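Local coordinates for calmodulin, putative (Toxoplasma gondii, PDB 6TJ6), which binds calcium through an EF-hand near its N-terminus and is probably a calmodulin-like or light-chain-like protein, at residues M51-P54 with D55-W59. Sequence-based numbering, arbitrary orientation.
Sequences MAWP and DFEAW
Trp53 lays one face of its indole against the aliphatic base of Glu57, one turn on, where the short strand 50-52 of an EF-hand pair runs into helix 53-64. Glu57 CB sits over the six-membered ring, 3.6 Å from its centroid and 17° off the ring normal, a CH-pi contact. With chi1 of Glu57 at 90°, CG lies between the backbone N and the carbonyl carbon and passes close to Pro54 O before the bent chain carries the carboxylate away; one water donates to both Pro54 O and Glu57 OE2, 2.7 Å from the latter.

Ala52 is the N-cap: its O accepts from Phe56 N at 3.0 Å. Three residues on, Asp55 turns back to the cap, and its OD2 takes the N-H of Ala52 on the anti side, at 3.0 Å and somewhat out of the carboxylate plane, the half of a capping box that the N3 side chain supplies. Ala52 also lies close to Glu22, a residue seen to bind calcium in this protein, though this chain carries no ion there, while Met51 pairs by backbone with Ile23 in the strand alongside.

Met51, extended beyond CG, runs alongside the first turn and also touches Leu28 of helix 26-34. Its SD rests 3.6 Å from Phe56 CA, and its CE ends obliquely against the Trp59 indole, 3.7 Å from CD1.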
loop_
_atom_site.group_PDB
_atom_site.type_symbol
_atom_site.label_atom_id
_atom_site.label_comp_id
_atom_site.label_asym_id
_atom_site.label_seq_id
_atom_site.Cartn_x
_atom_site.Cartn_y
_atom_site.Cartn_z
ATOM N N MET A 51 12.244 13.476 2.393
ATOM C CA MET A 51 10.944 14.098 2.606
ATOM C C MET A 51 10.048 13.159 3.399
ATOM O O MET A 51 9.911 11.982 3.048
ATOM C CB MET A 51 10.259 14.443 1.279
ATOM C CG MET A 51 10.807 15.651 0.543
ATOM S SD MET A 51 9.685 16.106 -0.796
ATOM C CE MET A 51 10.683 17.262 -1.724
ATOM N N ALA A 52 9.440 13.681 4.459
ATOM C CA ALA A 52 8.288 13.033 5.061
ATOM C C ALA A 52 7.033 13.425 4.280
ATOM O O ALA A 52 7.082 14.232 3.347
ATOM C CB ALA A 52 8.177 13.407 6.539
ATOM N N TRP A 53 5.890 12.850 4.655
ATOM C CA TRP A 53 4.654 13.101 3.911
ATOM C C TRP A 53 4.278 14.576 3.804
ATOM O O TRP A 53 3.895 15.006 2.705
ATOM C CB TRP A 53 3.486 12.314 4.521
ATOM C CG TRP A 53 2.156 12.819 4.029
ATOM C CD1 TRP A 53 1.184 13.442 4.763
ATOM C CD2 TRP A 53 1.670 12.776 2.681
ATOM N NE1 TRP A 53 0.119 13.769 3.957
ATOM C CE2 TRP A 53 0.392 13.372 2.674
ATOM C CE3 TRP A 53 2.190 12.280 1.479
ATOM C CZ2 TRP A 53 -0.374 13.485 1.514
ATOM C CZ3 TRP A 53 1.430 12.398 0.327
ATOM C CH2 TRP A 53 0.162 12.996 0.352
ATOM N N PRO A 54 4.321 15.386 4.871
ATOM C CA PRO A 54 3.991 16.812 4.689
ATOM C C PRO A 54 4.850 17.489 3.635
ATOM O O PRO A 54 4.325 18.215 2.777
ATOM C CB PRO A 54 4.221 17.401 6.087
ATOM C CG PRO A 54 3.993 16.253 7.012
ATOM C CD PRO A 54 4.557 15.064 6.292
ATOM N N ASP A 55 6.164 17.239 3.664
ATOM C CA ASP A 55 7.066 17.812 2.669
ATOM C C ASP A 55 6.672 17.395 1.258
ATOM O O ASP A 55 6.597 18.233 0.351
ATOM C CB ASP A 55 8.508 17.387 2.959
ATOM C CG ASP A 55 8.892 17.574 4.409
ATOM O OD1 ASP A 55 8.578 18.641 4.976
ATOM O OD2 ASP A 55 9.504 16.648 4.984
ATOM N N PHE A 56 6.424 16.097 1.054
ATOM C CA PHE A 56 6.131 15.596 -0.286
ATOM C C PHE A 56 4.797 16.125 -0.796
ATOM O O PHE A 56 4.685 16.521 -1.964
ATOM C CB PHE A 56 6.139 14.066 -0.283
ATOM C CG PHE A 56 5.920 13.449 -1.639
ATOM C CD1 PHE A 56 6.918 13.493 -2.605
ATOM C CD2 PHE A 56 4.728 12.801 -1.937
ATOM C CE1 PHE A 56 6.732 12.919 -3.851
ATOM C CE2 PHE A 56 4.533 12.223 -3.181
ATOM C CZ PHE A 56 5.539 12.282 -4.143
ATOM N N GLU A 57 3.777 16.146 0.066
ATOM C CA GLU A 57 2.477 16.649 -0.360
ATOM C C GLU A 57 2.552 18.134 -0.687
ATOM O O GLU A 57 1.951 18.584 -1.666
ATOM C CB GLU A 57 1.411 16.354 0.708
ATOM C CG GLU A 57 1.201 17.414 1.787
ATOM C CD GLU A 57 0.253 18.519 1.347
ATOM O OE1 GLU A 57 -0.616 18.258 0.490
ATOM O OE2 GLU A 57 0.387 19.654 1.848
ATOM N N ALA A 58 3.333 18.903 0.082
ATOM C CA ALA A 58 3.481 20.324 -0.220
ATOM C C ALA A 58 4.233 20.538 -1.530
ATOM O O ALA A 58 3.816 21.350 -2.368
ATOM C CB ALA A 58 4.187 21.035 0.933
ATOM N N TRP A 59 5.340 19.817 -1.726
ATOM C CA TRP A 59 6.097 19.940 -2.967
ATOM C C TRP A 59 5.223 19.620 -4.171
ATOM O O TRP A 59 5.184 20.382 -5.147
ATOM C CB TRP A 59 7.320 19.017 -2.937
ATOM C CG TRP A 59 8.340 19.340 -3.993
ATOM C CD1 TRP A 59 9.481 20.069 -3.831
ATOM C CD2 TRP A 59 8.308 18.946 -5.375
ATOM N NE1 TRP A 59 10.164 20.153 -5.024
ATOM C CE2 TRP A 59 9.465 19.472 -5.986
ATOM C CE3 TRP A 59 7.417 18.200 -6.152
ATOM C CZ2 TRP A 59 9.752 19.277 -7.338
ATOM C CZ3 TRP A 59 7.701 18.008 -7.495
ATOM C CH2 TRP A 59 8.859 18.544 -8.073
HETATM O O HOH W 1 2.193 19.802 3.868
#